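Local coordinates for probable glutathione S-transferase GSTU1 (Oryza sativa, PDB 1OYJ), which catalyses the conjugation of reduced glutathione to a wide range of hydrophobic electrophiles, as a tau-class transferase involved in herbicide detoxification, at residues C21-A26 with L169-A174; V71-L76 with V165-V170. All coordinates share one frame; numbering follows the deposited sequence.

Contact 1 (C21-A26 with L169-A174)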
# COMPACT_ATOMS: atom_id res chain seq x y z
N CYS A 21 -10.42 -5.80 -9.41
CA CYS A 21 -11.61 -5.85 -8.66
C CYS A 21 -12.66 -6.62 -9.49
O CYS A 21 -13.51 -7.31 -8.94
CB CYS A 21 -12.14 -4.45 -8.42
SG CYS A 21 -10.96 -3.30 -7.73
N ARG A 22 -12.64 -6.45 -10.81
CA ARG A 22 -13.57 -7.28 -11.64
C ARG A 22 -13.34 -8.80 -11.44
O ARG A 22 -14.35 -9.57 -11.28
CB ARG A 22 -13.50 -6.99 -13.17
CG ARG A 22 -13.95 -5.50 -13.53
CD ARG A 22 -13.60 -5.02 -14.96
NE ARG A 22 -12.80 -3.85 -15.00
CZ ARG A 22 -12.19 -3.41 -16.07
NH1 ARG A 22 -11.43 -2.35 -15.99
NH2 ARG A 22 -12.29 -4.07 -17.20
N ILE A 23 -12.09 -9.22 -11.54
CA ILE A 23 -11.73 -10.65 -11.39
C ILE A 23 -12.11 -11.15 -10.01
O ILE A 23 -12.62 -12.23 -9.87
CB ILE A 23 -10.24 -10.82 -11.68
CG1 ILE A 23 -10.03 -10.59 -13.18
CG2 ILE A 23 -9.66 -12.14 -11.24
CD1 ILE A 23 -8.51 -10.33 -13.47
N ALA A 24 -11.85 -10.33 -8.97
CA ALA A 24 -12.14 -10.74 -7.60
C ALA A 24 -13.64 -10.92 -7.33
O ALA A 24 -14.06 -11.93 -6.73
CB ALA A 24 -11.52 -9.80 -6.65
N MET A 25 -14.46 -10.01 -7.85
CA MET A 25 -15.89 -10.20 -7.80
C MET A 25 -16.34 -11.42 -8.60
O MET A 25 -17.12 -12.23 -8.10
CB MET A 25 -16.60 -8.90 -8.24
CG MET A 25 -16.52 -7.86 -7.13
SD MET A 25 -17.42 -6.33 -7.40
CE MET A 25 -16.48 -5.48 -8.70
N ALA A 26 -15.85 -11.58 -9.82
CA ALA A 26 -16.15 -12.77 -10.58
C ALA A 26 -15.79 -14.02 -9.80
O ALA A 26 -16.59 -14.99 -9.74
CB ALA A 26 -15.46 -12.76 -11.90
N LEU A 169 -1.55 -9.27 -9.57
CA LEU A 169 -0.55 -9.24 -10.65
C LEU A 169 -1.18 -9.60 -12.01
O LEU A 169 -0.74 -9.14 -13.07
CB LEU A 169 0.52 -10.33 -10.36
CG LEU A 169 1.67 -10.43 -11.38
CD1 LEU A 169 2.34 -9.12 -11.64
CD2 LEU A 169 2.69 -11.44 -10.93
N VAL A 170 -2.23 -10.43 -11.98
CA VAL A 170 -2.69 -11.04 -13.28
C VAL A 170 -3.09 -10.07 -14.38
O VAL A 170 -2.79 -10.34 -15.53
CB VAL A 170 -3.71 -12.12 -13.10
CG1 VAL A 170 -4.99 -11.62 -12.66
CG2 VAL A 170 -3.81 -13.04 -14.35
N PRO A 171 -3.70 -8.93 -14.07
CA PRO A 171 -4.00 -8.00 -15.16
C PRO A 171 -2.78 -7.54 -15.95
O PRO A 171 -2.86 -7.32 -17.16
CB PRO A 171 -4.74 -6.85 -14.49
CG PRO A 171 -5.28 -7.49 -13.18
CD PRO A 171 -4.21 -8.45 -12.77
N PHE A 172 -1.63 -7.50 -15.32
CA PHE A 172 -0.47 -7.07 -16.02
C PHE A 172 0.03 -8.12 -17.02
O PHE A 172 0.81 -7.79 -17.91
CB PHE A 172 0.63 -6.64 -15.02
CG PHE A 172 0.26 -5.44 -14.23
CD1 PHE A 172 -0.25 -5.54 -12.92
CD2 PHE A 172 0.37 -4.19 -14.78
CE1 PHE A 172 -0.59 -4.37 -12.27
CE2 PHE A 172 0.01 -3.11 -14.11
CZ PHE A 172 -0.47 -3.18 -12.88
N THR A 173 -0.45 -9.37 -16.87
CA THR A 173 -0.08 -10.39 -17.87
C THR A 173 -0.57 -9.95 -19.28
O THR A 173 0.01 -10.31 -20.29
CB THR A 173 -0.59 -11.75 -17.56
OG1 THR A 173 -2.04 -11.82 -17.61
CG2 THR A 173 -0.10 -12.21 -16.19
N ALA A 174 -1.62 -9.13 -19.33
CA ALA A 174 -2.07 -8.63 -20.60
C ALA A 174 -1.15 -7.56 -21.25
O ALA A 174 -1.32 -7.27 -22.43
CB ALA A 174 -3.45 -8.05 -20.49
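The delta methyl of Ile23 pushes end-on into the notch between Val170 and Pro171. Its CD1 lies 3.8 Å from Val170 CG1 and 4.3 Å from Pro171 CG, and the two target carbons are themselves about 4.2 Å apart, so the three make a small apolar triangle with the isoleucine at its apex. Ile23 reaches across because CG1 sits anti to its own carbonyl carbon and the chain then runs on extended (chi2 163°), sending CD1 straight out from the helix. The two branched side chains slant across each other, meeting through one methyl from each. Val170 offers CG1, held between its backbone N and carbonyl carbon (chi1 70°), while its other methyl turns elsewhere; Pro171 presents the far corner of its ring.

Behind this surface the 169-174 backbone is tied in a tight turn. Two donors from Thr173 grip Val170 O, OG1 at 2.7 Å, lying in the carbonyl plane, and the backbone N at 2.9 Å. Ile23 meets Val170 and Pro171 through apolar carbons alone. Ser206 and His210 of helix 205-210 also pack on Ile23, and Pro171 leans on Pro16, Gln19 and Arg20 of helix 16-28. All three touching residues are buried. The first helix of the thioredoxin-like N-terminal domain here meets the turn that follows helix 164-169 of the all-helical C-terminal domain, the interdomain seam of the glutathione transferase fold.

Contact 2 (V71-L76 with V165-V170); sequences VILQYL and VDVALV
Leu73 lays both of its delta methyls near a single methyl of Val167: CD1 is 4.0 Å and CD2 about 4.4 Å from Val167 CG1. That is the tight part of the contact, where the two side chains meet at a slant. Val167 puts CG1 forward by setting it anti to its backbone N (chi1 179°), which leaves CG2 on the far side, where it makes no contact with Leu73. The leucine, with CG anti to its carbonyl carbon, stretches its branch out from helix 69-79 to arrive there.

Past that methyl the fit slackens. CD1 of Leu73 comes within 4.5 Å of Ala168 N, but Ala168 CB stands 4.9 Å from that same CD1, a little beyond close packing. The closest approach of the two backbones, 8.6 Å between the CA atoms of Leu73 and Ala168, is an ordinary distance for packed helices. This is where a helix on the face of the thioredoxin-like N-terminal domain rests on the helical C-terminal domain, an arrangement shared by cytosolic glutathione transferases. The loose side does not open to solvent, since every residue that touches is buried. Leu76 packs on Ala24 and Met25 of helix 16-28, and on the far side of helix 69-79 Val71 and Tyr75 pack on Ala102 of the second subunit.

Polar bonds away from the leucine fix helix 164-169 in place: four N-H groups hold the buried Asp166 carboxylate, those of Gly163 N and Gly155 N at OD2 and those of Phe154 N and Trp197 NE1 at OD1. Ala168 O, for its part, receives Arg20 NE from helix 16-28.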
# COMPACT_ATOMS: atom_id res chain seq x y z
N VAL A 71 -7.13 -2.17 -1.51
CA VAL A 71 -8.05 -1.93 -0.42
C VAL A 71 -9.42 -2.59 -0.77
O VAL A 71 -10.01 -3.27 0.07
CB VAL A 71 -8.17 -0.37 -0.08
CG1 VAL A 71 -9.29 -0.14 1.00
CG2 VAL A 71 -6.87 0.19 0.41
N ILE A 72 -9.90 -2.40 -2.02
CA ILE A 72 -11.15 -2.98 -2.48
C ILE A 72 -11.03 -4.53 -2.42
O ILE A 72 -11.91 -5.19 -1.91
CB ILE A 72 -11.49 -2.51 -3.97
CG1 ILE A 72 -11.82 -1.00 -4.05
CG2 ILE A 72 -12.54 -3.36 -4.50
CD1 ILE A 72 -11.56 -0.38 -5.39
N LEU A 73 -9.90 -5.08 -2.87
CA LEU A 73 -9.70 -6.54 -2.77
C LEU A 73 -9.83 -7.05 -1.31
O LEU A 73 -10.57 -8.01 -1.05
CB LEU A 73 -8.39 -6.95 -3.31
CG LEU A 73 -8.08 -6.75 -4.76
CD1 LEU A 73 -6.86 -7.60 -5.14
CD2 LEU A 73 -9.24 -7.09 -5.60
N GLN A 74 -9.22 -6.40 -0.37
CA GLN A 74 -9.34 -6.84 1.01
C GLN A 74 -10.73 -6.66 1.54
O GLN A 74 -11.28 -7.52 2.31
CB GLN A 74 -8.31 -6.11 1.84
CG GLN A 74 -6.92 -6.65 1.54
CD GLN A 74 -5.89 -5.98 2.41
OE1 GLN A 74 -5.57 -6.48 3.45
NE2 GLN A 74 -5.39 -4.85 1.96
N TYR A 75 -11.36 -5.61 1.03
CA TYR A 75 -12.75 -5.35 1.39
C TYR A 75 -13.67 -6.47 0.93
O TYR A 75 -14.59 -6.91 1.67
CB TYR A 75 -13.20 -3.95 0.94
CG TYR A 75 -14.65 -3.59 1.26
CD1 TYR A 75 -15.03 -3.26 2.55
CD2 TYR A 75 -15.65 -3.68 0.29
CE1 TYR A 75 -16.38 -2.96 2.85
CE2 TYR A 75 -16.97 -3.40 0.58
CZ TYR A 75 -17.33 -3.04 1.85
OH TYR A 75 -18.65 -2.75 2.10
N LEU A 76 -13.47 -6.95 -0.28
CA LEU A 76 -14.28 -8.01 -0.84
C LEU A 76 -14.15 -9.30 0.01
O LEU A 76 -15.10 -10.10 0.03
CB LEU A 76 -13.97 -8.26 -2.29
CG LEU A 76 -14.32 -7.10 -3.21
CD1 LEU A 76 -13.78 -7.41 -4.66
CD2 LEU A 76 -15.79 -6.91 -3.20
N VAL A 165 -2.29 -12.15 -4.23
CA VAL A 165 -1.24 -11.71 -5.12
C VAL A 165 -1.51 -12.08 -6.52
O VAL A 165 -1.19 -11.29 -7.42
CB VAL A 165 0.16 -12.31 -4.70
CG1 VAL A 165 1.24 -11.88 -5.63
CG2 VAL A 165 0.52 -11.81 -3.29
N ASP A 166 -2.07 -13.27 -6.76
CA ASP A 166 -2.38 -13.67 -8.11
C ASP A 166 -3.30 -12.61 -8.77
O ASP A 166 -3.07 -12.18 -9.87
CB ASP A 166 -3.04 -14.97 -8.21
CG ASP A 166 -2.18 -16.12 -7.63
OD1 ASP A 166 -1.16 -16.52 -8.24
OD2 ASP A 166 -2.59 -16.67 -6.59
N VAL A 167 -4.33 -12.24 -8.05
CA VAL A 167 -5.25 -11.23 -8.52
C VAL A 167 -4.60 -9.90 -8.72
O VAL A 167 -4.83 -9.22 -9.74
CB VAL A 167 -6.54 -11.23 -7.70
CG1 VAL A 167 -7.48 -10.12 -8.22
CG2 VAL A 167 -7.27 -12.53 -7.87
N ALA A 168 -3.76 -9.47 -7.80
CA ALA A 168 -3.06 -8.19 -7.97
C ALA A 168 -2.19 -8.15 -9.23
O ALA A 168 -2.05 -7.10 -9.84
CB ALA A 168 -2.21 -7.91 -6.79
N LEU A 169 -1.55 -9.27 -9.57
CA LEU A 169 -0.55 -9.24 -10.65
C LEU A 169 -1.18 -9.60 -12.01
O LEU A 169 -0.74 -9.14 -13.07
CB LEU A 169 0.52 -10.33 -10.36
CG LEU A 169 1.67 -10.43 -11.38
CD1 LEU A 169 2.34 -9.12 -11.64
CD2 LEU A 169 2.69 -11.44 -10.93
N VAL A 170 -2.23 -10.43 -11.98
CA VAL A 170 -2.69 -11.04 -13.28
C VAL A 170 -3.09 -10.07 -14.38
O VAL A 170 -2.79 -10.34 -15.53
CB VAL A 170 -3.71 -12.12 -13.10
CG1 VAL A 170 -4.99 -11.62 -12.66
CG2 VAL A 170 -3.81 -13.04 -14.35

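Contacts 1 and 2 lie with centres 8 Å apart. Their C-terminal ranges overlap at Leu169 and Val170, but the touching residues there are Val170 and Pro171 in contact 1 and Val167 and Ala168 in contact 2. The two N-terminal helices also touch each other directly: Cys21 SG meets Ile72 CG2 at 3.6 Å, and Ala24 CB packs on Leu73 CD2 at 3.7 Å. None of the touching residues belongs to the glutathione pocket. A bound glutathione is about 10 Å from the side chain of Pro171 in contact 1 and about 9 Å from that of Leu73 in contact 2, while the glutathione-binding Ser69 is about 6 Å from Leu73, side chain to side chain.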